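Local coordinates for cGAS/DncV-like nucleotidyltransferase in E. coli homolog (Elizabethkingia meningoseptica ATCC 13253 = NBRC 12535, PDB 6E0O), which synthesises cyclic dinucleotide second messengers from nucleoside triphosphates as the nucleotidyltransferase of a CBASS antiphage defence system, at residues N52-R57 with F218-V223; D70-D75 with C140-R145; S116-N121 with Q125-S130. All coordinates share one frame; numbering follows the deposited sequence.

Interaction 1. Residues N52-R57 with F218-V223; sequences NNTNVR and FIECLV
Glu-220 reaches from helix 216-224 toward the loop 52-57 and overlaps Asn-52 and Thr-54 with its carboxylate. No direct hydrogen bond joins the two segments. OE1 of Glu-220 lies 3.7 Å from ND2 of Asn-52, and the amide and carboxylate planes are turned 74° apart. OE2 of Glu-220 stands 3.6 Å from OG1 of Thr-54, and these two side chains approach from opposite directions. One water sits among the three side chains. It accepts a bond of 2.8 Å from ND2 of Asn-52. It is also hydrogen-bonded to OG1 of Thr-54 at 2.9 Å. It lies very close to OE2 of Glu-220, so that bond is doubtful as modelled. The glutamate can span the distance because its chain runs out straight (chi2 179°). On the loop side, chi1 of Thr-54 (58°) turns OG1 toward the water.

The other carboxylate oxygen, OE1 of Glu-220, is hydrogen-bonded to NE2 of His-174. The loop is held from helix 188-205 as well: Lys-190 bonds to O of Asn-52, and Lys-197 to O of Thr-54. Asn-52, Lys-197 and Ser-216 are likely GTP-binding residues, and the side chain of Ser-216 is about 3 Å from that of Glu-220.

All three touching residues are buried. Between these two segments the link is polar and runs largely through the water. His-174 bonds OE1 and the water lies at OE2, which would be expected to steady the negative charge of Glu-220 inside the protein.

Interaction 2. Residues D70-D75 with C140-R145; sequences DAFYPD and CFVLKR
Phe-72 lays its ring against Val-142, starting at CB, which is 4.1 Å from CG2 of the valine. Its CG is 4.0 Å from both methyls of Val-142. Along one side of the ring, CD1 comes to 3.7 Å from CB of Val-142, and CE1 follows over the same carbon. At the tip, CZ still meets CG1 of Val-142. CG1 of Val-142 makes a CH-pi contact over the Phe-72 ring face, 3.9 Å from the ring centroid and 3° off its normal. This methyl is anti to its own backbone N (chi1 171°), which carries it out to the ring.

Val-142 lies on strand 135-147 of the nucleotidyltransferase sheet, parallel to strand 62-68 and antiparallel to strand 152-160. The loop 70-75, just past strand 62-68, lays Phe-72 and Tyr-73 against strand 135-147.

Along the CD2-CE2 flank Lys-144 approaches obliquely, on the Val-142 side of the ring plane: CD2 of Phe-72 lies 4.0 Å from NZ of Lys-144. The two side chains run past one another, pointing opposite ways. Tyr-73 crosses Val-142 at about a right angle and offers its ring edge, with CE2 4.2 Å from CG2 of Val-142. Its OH bonds to Glu-155 of strand 152-160.

Interaction 3. Residues S116-N121 with Q125-S130; sequences SVERKN and QVNGNS
Glu-118 and Gln-125 form an antiparallel hydrogen-bonded pair. N of Glu-118 gives to O of Gln-125 at 2.9 Å, in the carbonyl plane and nearly straight (169°). N of Gln-125 returns a bond of 2.8 Å to O of Glu-118. Two residues along on each segment, N of Asn-127 bonds to O of Ser-116 at 2.8 Å. Val-117 and Val-126 make the non-hydrogen-bonded pair between these links.

On the Glu-118 face, the ends of Glu-118 and Gln-125 lie side by side and point the same way. NZ of Lys-120 closes a salt bridge of 2.9 Å to OE2 of Glu-118, nearly along the C-O axis. The lysine chain bends at chi2 (-66°), and this brings its CE to 3.7 Å from NE2 of Gln-125. Farther along, a water joins OG of Ser-116 to O of Gly-128.

On the other face, Val-117 and Val-126 rest on Leu-109 of helix 98-113. Val-126 also shares backbone bonds with Ala-135 of the next strand. Asn-121, a likely ATP-binding residue, lies where the first strand leads into the turn. The whole is a beta hairpin of strands 117-119 and 124-126, extending the sheet of the nucleotidyltransferase domain.

How the interactions relate
The three contacts do not touch one another. Interactions 2 and 3 reach the same sheet, where strands 124-126 and 135-147 are neighbours, yet their centres are 26 Å apart. Interaction 1 lies deepest, its centre about 6 Å from that of the chain, and joins the loop 52-57 to a helix far along the sequence. Interactions 1 and 3 lie near the metal site. The side chain of Thr-54 is about 8 Å from the bound magnesium, and that of Gln-125 about 10 Å. Gln-125 also comes about 4 Å from the side chain of Asp-136, a likely magnesium ligand. Interaction 2 is remote from the likely binding residues. Still, the nearest atoms of interactions 2 and 3 are each about 7 Å from the bound nucleic acid, and those of interaction 1 about 9 Å.

Interaction 1. Residues N52-R57 with F218-V223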
loop_
_atom_site.group_PDB
_atom_site.type_symbol
_atom_site.label_atom_id
_atom_site.label_comp_id
_atom_site.label_asym_id
_atom_site.label_seq_id
_atom_site.Cartn_x
_atom_site.Cartn_y
_atom_site.Cartn_z
ATOM N N ASN A 52 -2.928 6.355 -0.277
ATOM C CA ASN A 52 -2.671 6.578 1.137
ATOM C C ASN A 52 -1.637 7.665 1.386
ATOM O O ASN A 52 -1.363 7.984 2.551
ATOM C CB ASN A 52 -2.230 5.265 1.776
ATOM C CG ASN A 52 -3.224 4.152 1.533
ATOM O OD1 ASN A 52 -4.423 4.340 1.700
ATOM N ND2 ASN A 52 -2.730 2.989 1.132
ATOM N N ASN A 53 -1.079 8.239 0.325
ATOM C CA ASN A 53 -0.103 9.322 0.400
ATOM C C ASN A 53 1.161 8.918 1.158
ATOM O O ASN A 53 1.648 9.645 2.024
ATOM C CB ASN A 53 -0.704 10.603 0.973
ATOM C CG ASN A 53 0.082 11.831 0.571
ATOM O OD1 ASN A 53 0.691 11.871 -0.504
ATOM N ND2 ASN A 53 0.077 12.842 1.426
ATOM N N THR A 54 1.720 7.768 0.794
ATOM C CA THR A 54 2.922 7.252 1.436
ATOM C C THR A 54 4.080 7.048 0.458
ATOM O O THR A 54 4.987 6.272 0.751
ATOM C CB THR A 54 2.596 5.947 2.159
ATOM O OG1 THR A 54 2.072 5.016 1.206
ATOM C CG2 THR A 54 1.585 6.173 3.269
ATOM N N ASN A 55 4.102 7.759 -0.665
ATOM C CA ASN A 55 5.189 7.607 -1.627
ATOM C C ASN A 55 6.451 8.309 -1.150
ATOM O O ASN A 55 6.399 9.448 -0.686
ATOM C CB ASN A 55 4.814 8.277 -2.946
ATOM C CG ASN A 55 3.995 7.409 -3.835
ATOM O OD1 ASN A 55 4.330 6.251 -4.079
ATOM N ND2 ASN A 55 2.899 7.960 -4.332
ATOM N N VAL A 56 7.598 7.649 -1.315
ATOM C CA VAL A 56 8.867 8.246 -0.907
ATOM C C VAL A 56 9.898 8.192 -2.026
ATOM O O VAL A 56 11.085 8.458 -1.807
ATOM C CB VAL A 56 9.416 7.596 0.377
ATOM C CG1 VAL A 56 8.405 7.715 1.500
ATOM C CG2 VAL A 56 9.770 6.132 0.136
ATOM N N ARG A 57 9.460 7.870 -3.234
ATOM C CA ARG A 57 10.360 7.800 -4.372
ATOM C C ARG A 57 9.808 8.635 -5.511
ATOM O O ARG A 57 8.593 8.732 -5.704
ATOM C CB ARG A 57 10.583 6.353 -4.816
ATOM C CG ARG A 57 11.328 5.546 -3.762
ATOM C CD ARG A 57 11.889 4.256 -4.314
ATOM N NE ARG A 57 13.335 4.162 -4.107
ATOM C CZ ARG A 57 14.042 3.045 -4.241
ATOM N NH1 ARG A 57 13.435 1.914 -4.571
ATOM N NH2 ARG A 57 15.352 3.056 -4.036
ATOM N N PHE A 218 2.998 -3.878 4.951
ATOM C CA PHE A 218 3.406 -4.400 6.248
ATOM C C PHE A 218 3.890 -3.273 7.148
ATOM O O PHE A 218 3.498 -3.190 8.318
ATOM C CB PHE A 218 4.485 -5.451 6.007
ATOM C CG PHE A 218 4.799 -6.331 7.182
ATOM C CD1 PHE A 218 3.835 -7.126 7.765
ATOM C CD2 PHE A 218 6.094 -6.421 7.649
ATOM C CE1 PHE A 218 4.149 -7.962 8.811
ATOM C CE2 PHE A 218 6.404 -7.253 8.695
ATOM C CZ PHE A 218 5.431 -8.041 9.257
ATOM N N ILE A 219 4.723 -2.377 6.612
ATOM C CA ILE A 219 5.199 -1.238 7.399
ATOM C C ILE A 219 4.018 -0.400 7.880
ATOM O O ILE A 219 3.940 -0.012 9.053
ATOM C CB ILE A 219 6.202 -0.401 6.581
ATOM C CG1 ILE A 219 7.471 -1.213 6.310
ATOM C CG2 ILE A 219 6.515 0.919 7.291
ATOM C CD1 ILE A 219 8.464 -0.526 5.387
ATOM N N GLU A 220 3.079 -0.104 6.973
ATOM C CA GLU A 220 1.925 0.704 7.346
ATOM C C GLU A 220 1.153 0.070 8.489
ATOM O O GLU A 220 0.735 0.766 9.426
ATOM C CB GLU A 220 1.012 0.904 6.142
ATOM C CG GLU A 220 1.595 1.864 5.126
ATOM C CD GLU A 220 0.732 2.056 3.909
ATOM O OE1 GLU A 220 -0.476 2.342 4.036
ATOM O OE2 GLU A 220 1.290 1.918 2.811
ATOM N N CYS A 221 0.963 -1.253 8.438
ATOM C CA CYS A 221 0.223 -1.933 9.496
ATOM C C CYS A 221 1.001 -1.936 10.807
ATOM O O CYS A 221 0.411 -1.756 11.875
ATOM C CB CYS A 221 -0.107 -3.365 9.075
ATOM S SG CYS A 221 -1.309 -3.533 7.721
ATOM N N LEU A 222 2.319 -2.155 10.754
ATOM C CA LEU A 222 3.105 -2.165 11.984
ATOM C C LEU A 222 3.003 -0.826 12.698
ATOM O O LEU A 222 2.734 -0.772 13.903
ATOM C CB LEU A 222 4.569 -2.475 11.690
ATOM C CG LEU A 222 4.875 -3.883 11.183
ATOM C CD1 LEU A 222 6.328 -3.940 10.714
ATOM C CD2 LEU A 222 4.599 -4.920 12.244
ATOM N N VAL A 223 3.239 0.273 11.977
ATOM C CA VAL A 223 3.203 1.579 12.625
ATOM C C VAL A 223 1.791 1.893 13.107
ATOM O O VAL A 223 1.614 2.572 14.126
ATOM C CB VAL A 223 3.770 2.662 11.687
ATOM C CG1 VAL A 223 3.796 4.003 12.386
ATOM C CG2 VAL A 223 5.168 2.288 11.211
HETATM O O HOH W 1 0.058 2.919 0.846
#

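Interaction 2. Residues D70-D75 with C140-R145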
loop_
_atom_site.group_PDB
_atom_site.type_symbol
_atom_site.label_atom_id
_atom_site.label_comp_id
_atom_site.label_asym_id
_atom_site.label_seq_id
_atom_site.Cartn_x
_atom_site.Cartn_y
_atom_site.Cartn_z
ATOM N N ASP A 70 -20.763 -4.662 -12.064
ATOM C CA ASP A 70 -22.090 -4.442 -12.620
ATOM C C ASP A 70 -23.174 -5.152 -11.822
ATOM O O ASP A 70 -24.276 -4.618 -11.678
ATOM C CB ASP A 70 -22.083 -4.920 -14.077
ATOM C CG ASP A 70 -23.360 -4.611 -14.810
ATOM O OD1 ASP A 70 -23.787 -3.440 -14.812
ATOM O OD2 ASP A 70 -23.924 -5.549 -15.412
ATOM N N ALA A 71 -22.875 -6.331 -11.271
ATOM C CA ALA A 71 -23.883 -7.081 -10.529
ATOM C C ALA A 71 -24.245 -6.412 -9.206
ATOM O O ALA A 71 -25.366 -6.586 -8.711
ATOM C CB ALA A 71 -23.386 -8.503 -10.259
ATOM N N PHE A 72 -23.309 -5.678 -8.609
ATOM C CA PHE A 72 -23.506 -5.044 -7.313
ATOM C C PHE A 72 -23.846 -3.568 -7.423
ATOM O O PHE A 72 -24.570 -3.051 -6.567
ATOM C CB PHE A 72 -22.236 -5.179 -6.464
ATOM C CG PHE A 72 -21.944 -6.580 -6.040
ATOM C CD1 PHE A 72 -21.180 -7.411 -6.838
ATOM C CD2 PHE A 72 -22.446 -7.076 -4.849
ATOM C CE1 PHE A 72 -20.926 -8.711 -6.459
ATOM C CE2 PHE A 72 -22.190 -8.373 -4.460
ATOM C CZ PHE A 72 -21.428 -9.193 -5.269
ATOM N N TYR A 73 -23.307 -2.883 -8.434
ATOM C CA TYR A 73 -23.550 -1.461 -8.687
ATOM C C TYR A 73 -24.005 -1.343 -10.135
ATOM O O TYR A 73 -23.263 -0.871 -11.005
ATOM C CB TYR A 73 -22.294 -0.635 -8.398
ATOM C CG TYR A 73 -21.836 -0.816 -6.964
ATOM C CD1 TYR A 73 -22.508 -0.195 -5.918
ATOM C CD2 TYR A 73 -20.753 -1.627 -6.651
ATOM C CE1 TYR A 73 -22.115 -0.375 -4.610
ATOM C CE2 TYR A 73 -20.360 -1.817 -5.345
ATOM C CZ TYR A 73 -21.044 -1.187 -4.329
ATOM O OH TYR A 73 -20.656 -1.356 -3.024
ATOM N N PRO A 74 -25.225 -1.782 -10.432
ATOM C CA PRO A 74 -25.702 -1.790 -11.818
ATOM C C PRO A 74 -25.960 -0.384 -12.341
ATOM O O PRO A 74 -25.945 0.614 -11.616
ATOM C CB PRO A 74 -26.999 -2.600 -11.746
ATOM C CG PRO A 74 -27.478 -2.397 -10.340
ATOM C CD PRO A 74 -26.219 -2.351 -9.497
ATOM N N ASP A 75 -26.212 -0.326 -13.645
ATOM C CA ASP A 75 -26.496 0.930 -14.328
ATOM C C ASP A 75 -27.915 1.363 -13.985
ATOM O O ASP A 75 -28.883 0.693 -14.352
ATOM C CB ASP A 75 -26.335 0.726 -15.831
ATOM C CG ASP A 75 -26.181 2.032 -16.583
ATOM O OD1 ASP A 75 -26.936 2.981 -16.283
ATOM O OD2 ASP A 75 -25.303 2.110 -17.469
ATOM N N CYS A 140 -10.511 -6.644 -10.699
ATOM C CA CYS A 140 -10.995 -7.348 -9.518
ATOM C C CYS A 140 -12.514 -7.324 -9.502
ATOM O O CYS A 140 -13.156 -6.679 -10.333
ATOM C CB CYS A 140 -10.441 -6.732 -8.231
ATOM S SG CYS A 140 -10.914 -4.999 -8.000
ATOM N N PHE A 141 -13.075 -8.053 -8.541
ATOM C CA PHE A 141 -14.499 -8.100 -8.274
ATOM C C PHE A 141 -14.779 -7.608 -6.855
ATOM O O PHE A 141 -13.877 -7.496 -6.020
ATOM C CB PHE A 141 -15.014 -9.542 -8.381
ATOM C CG PHE A 141 -14.960 -10.144 -9.767
ATOM C CD1 PHE A 141 -15.542 -9.513 -10.852
ATOM C CD2 PHE A 141 -14.364 -11.375 -9.967
ATOM C CE1 PHE A 141 -15.516 -10.097 -12.110
ATOM C CE2 PHE A 141 -14.338 -11.956 -11.226
ATOM C CZ PHE A 141 -14.904 -11.310 -12.292
ATOM N N VAL A 142 -16.056 -7.322 -6.590
ATOM C CA VAL A 142 -16.508 -7.061 -5.230
ATOM C C VAL A 142 -16.341 -8.299 -4.367
ATOM O O VAL A 142 -16.606 -9.429 -4.798
ATOM C CB VAL A 142 -17.983 -6.626 -5.250
ATOM C CG1 VAL A 142 -18.559 -6.546 -3.838
ATOM C CG2 VAL A 142 -18.146 -5.305 -5.962
ATOM N N LEU A 143 -15.911 -8.078 -3.131
ATOM C CA LEU A 143 -15.776 -9.115 -2.122
ATOM C C LEU A 143 -16.572 -8.731 -0.887
ATOM O O LEU A 143 -16.499 -7.588 -0.430
ATOM C CB LEU A 143 -14.317 -9.257 -1.700
ATOM C CG LEU A 143 -14.061 -10.126 -0.468
ATOM C CD1 LEU A 143 -14.264 -11.584 -0.826
ATOM C CD2 LEU A 143 -12.677 -9.879 0.102
ATOM N N LYS A 144 -17.284 -9.698 -0.314
ATOM C CA LYS A 144 -17.918 -9.524 0.985
ATOM C C LYS A 144 -17.456 -10.643 1.900
ATOM O O LYS A 144 -17.525 -11.816 1.521
ATOM C CB LYS A 144 -19.437 -9.502 0.859
ATOM C CG LYS A 144 -19.871 -8.318 0.026
ATOM C CD LYS A 144 -21.356 -8.158 -0.071
ATOM C CE LYS A 144 -21.653 -6.846 -0.769
ATOM N NZ LYS A 144 -23.103 -6.617 -0.936
ATOM N N ARG A 145 -16.967 -10.274 3.086
ATOM C CA ARG A 145 -16.473 -11.249 4.046
ATOM C C ARG A 145 -16.823 -10.806 5.455
ATOM O O ARG A 145 -16.773 -9.615 5.781
ATOM C CB ARG A 145 -14.951 -11.402 3.986
ATOM C CG ARG A 145 -14.452 -12.186 2.794
ATOM C CD ARG A 145 -15.027 -13.589 2.764
ATOM N NE ARG A 145 -14.762 -14.242 1.484
ATOM C CZ ARG A 145 -13.568 -14.691 1.107
ATOM N NH1 ARG A 145 -12.519 -14.555 1.910
ATOM N NH2 ARG A 145 -13.420 -15.273 -0.075
#

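Interaction 3. Residues S116-N121 with Q125-S130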
loop_
_atom_site.group_PDB
_atom_site.type_symbol
_atom_site.label_atom_id
_atom_site.label_comp_id
_atom_site.label_asym_id
_atom_site.label_seq_id
_atom_site.Cartn_x
_atom_site.Cartn_y
_atom_site.Cartn_z
ATOM N N SER A 116 3.844 -1.243 -24.347
ATOM C CA SER A 116 4.029 -0.866 -22.953
ATOM C C SER A 116 3.265 -1.753 -21.976
ATOM O O SER A 116 3.454 -1.614 -20.764
ATOM C CB SER A 116 3.590 0.584 -22.736
ATOM O OG SER A 116 4.376 1.487 -23.501
ATOM N N VAL A 117 2.414 -2.647 -22.460
ATOM C CA VAL A 117 1.570 -3.465 -21.597
ATOM C C VAL A 117 2.280 -4.774 -21.298
ATOM O O VAL A 117 2.700 -5.489 -22.216
ATOM C CB VAL A 117 0.202 -3.716 -22.254
ATOM C CG1 VAL A 117 -0.647 -4.615 -21.375
ATOM C CG2 VAL A 117 -0.499 -2.401 -22.502
ATOM N N GLU A 118 2.389 -5.103 -20.009
ATOM C CA GLU A 118 3.006 -6.348 -19.572
ATOM C C GLU A 118 2.129 -6.982 -18.504
ATOM O O GLU A 118 1.888 -6.383 -17.453
ATOM C CB GLU A 118 4.409 -6.094 -19.015
ATOM C CG GLU A 118 5.345 -5.423 -20.003
ATOM C CD GLU A 118 6.729 -5.183 -19.433
ATOM O OE1 GLU A 118 7.574 -4.603 -20.144
ATOM O OE2 GLU A 118 6.974 -5.574 -18.271
ATOM N N ARG A 119 1.668 -8.196 -18.759
ATOM C CA ARG A 119 0.904 -8.919 -17.759
ATOM C C ARG A 119 1.819 -9.342 -16.621
ATOM O O ARG A 119 2.917 -9.860 -16.848
ATOM C CB ARG A 119 0.258 -10.143 -18.389
ATOM C CG ARG A 119 -0.532 -10.951 -17.399
ATOM C CD ARG A 119 -1.378 -11.969 -18.100
ATOM N NE ARG A 119 -2.114 -12.802 -17.162
ATOM C CZ ARG A 119 -3.378 -13.167 -17.328
ATOM N NH1 ARG A 119 -4.062 -12.735 -18.383
ATOM N NH2 ARG A 119 -3.968 -13.936 -16.425
ATOM N N LYS A 120 1.361 -9.119 -15.396
ATOM C CA LYS A 120 2.073 -9.516 -14.191
ATOM C C LYS A 120 1.201 -10.465 -13.373
ATOM O O LYS A 120 0.034 -10.700 -13.687
ATOM C CB LYS A 120 2.484 -8.294 -13.366
ATOM C CG LYS A 120 3.300 -7.273 -14.128
ATOM C CD LYS A 120 4.658 -7.804 -14.541
ATOM C CE LYS A 120 5.369 -6.796 -15.435
ATOM N NZ LYS A 120 6.712 -7.262 -15.874
ATOM N N ASN A 121 1.775 -10.989 -12.288
ATOM C CA ASN A 121 1.094 -12.021 -11.514
ATOM C C ASN A 121 -0.217 -11.517 -10.922
ATOM O O ASN A 121 -1.206 -12.262 -10.869
ATOM C CB ASN A 121 2.026 -12.519 -10.411
ATOM C CG ASN A 121 1.500 -13.760 -9.722
ATOM O OD1 ASN A 121 0.938 -14.648 -10.362
ATOM N ND2 ASN A 121 1.674 -13.824 -8.409
ATOM N N GLN A 125 0.595 -4.389 -15.944
ATOM C CA GLN A 125 1.442 -3.211 -15.873
ATOM C C GLN A 125 1.378 -2.456 -17.187
ATOM O O GLN A 125 1.450 -3.053 -18.263
ATOM C CB GLN A 125 2.881 -3.633 -15.588
ATOM C CG GLN A 125 3.855 -2.509 -15.372
ATOM C CD GLN A 125 5.214 -3.036 -14.963
ATOM O OE1 GLN A 125 6.142 -3.064 -15.762
ATOM N NE2 GLN A 125 5.326 -3.482 -13.722
ATOM N N VAL A 126 1.240 -1.143 -17.088
ATOM C CA VAL A 126 1.319 -0.248 -18.234
ATOM C C VAL A 126 2.541 0.635 -18.006
ATOM O O VAL A 126 2.512 1.567 -17.195
ATOM C CB VAL A 126 0.045 0.582 -18.423
ATOM C CG1 VAL A 126 0.193 1.438 -19.674
ATOM C CG2 VAL A 126 -1.196 -0.309 -18.495
ATOM N N ASN A 127 3.625 0.344 -18.715
ATOM C CA ASN A 127 4.865 1.072 -18.519
ATOM C C ASN A 127 4.700 2.526 -18.934
ATOM O O ASN A 127 4.058 2.836 -19.944
ATOM C CB ASN A 127 5.976 0.400 -19.307
ATOM C CG ASN A 127 6.336 -0.948 -18.728
ATOM O OD1 ASN A 127 6.414 -1.942 -19.437
ATOM N ND2 ASN A 127 6.569 -0.979 -17.424
ATOM N N GLY A 128 5.281 3.415 -18.137
ATOM C CA GLY A 128 5.196 4.837 -18.375
ATOM C C GLY A 128 6.172 5.306 -19.442
ATOM O O GLY A 128 6.787 4.529 -20.172
ATOM N N ASN A 129 6.295 6.623 -19.534
ATOM C CA ASN A 129 7.154 7.261 -20.522
ATOM C C ASN A 129 7.480 8.655 -20.008
ATOM O O ASN A 129 7.268 8.960 -18.828
ATOM C CB ASN A 129 6.493 7.222 -21.905
ATOM C CG ASN A 129 5.168 7.948 -21.944
ATOM O OD1 ASN A 129 4.951 8.904 -21.216
ATOM N ND2 ASN A 129 4.269 7.487 -22.799
ATOM N N SER A 130 8.013 9.499 -20.891
ATOM C CA SER A 130 8.450 10.823 -20.470
ATOM C C SER A 130 7.318 11.627 -19.849
ATOM O O SER A 130 7.579 12.553 -19.073
ATOM C CB SER A 130 8.992 11.609 -21.665
ATOM O OG SER A 130 10.089 10.951 -22.253
HETATM O O HOH W 2 6.171 3.269 -22.533
#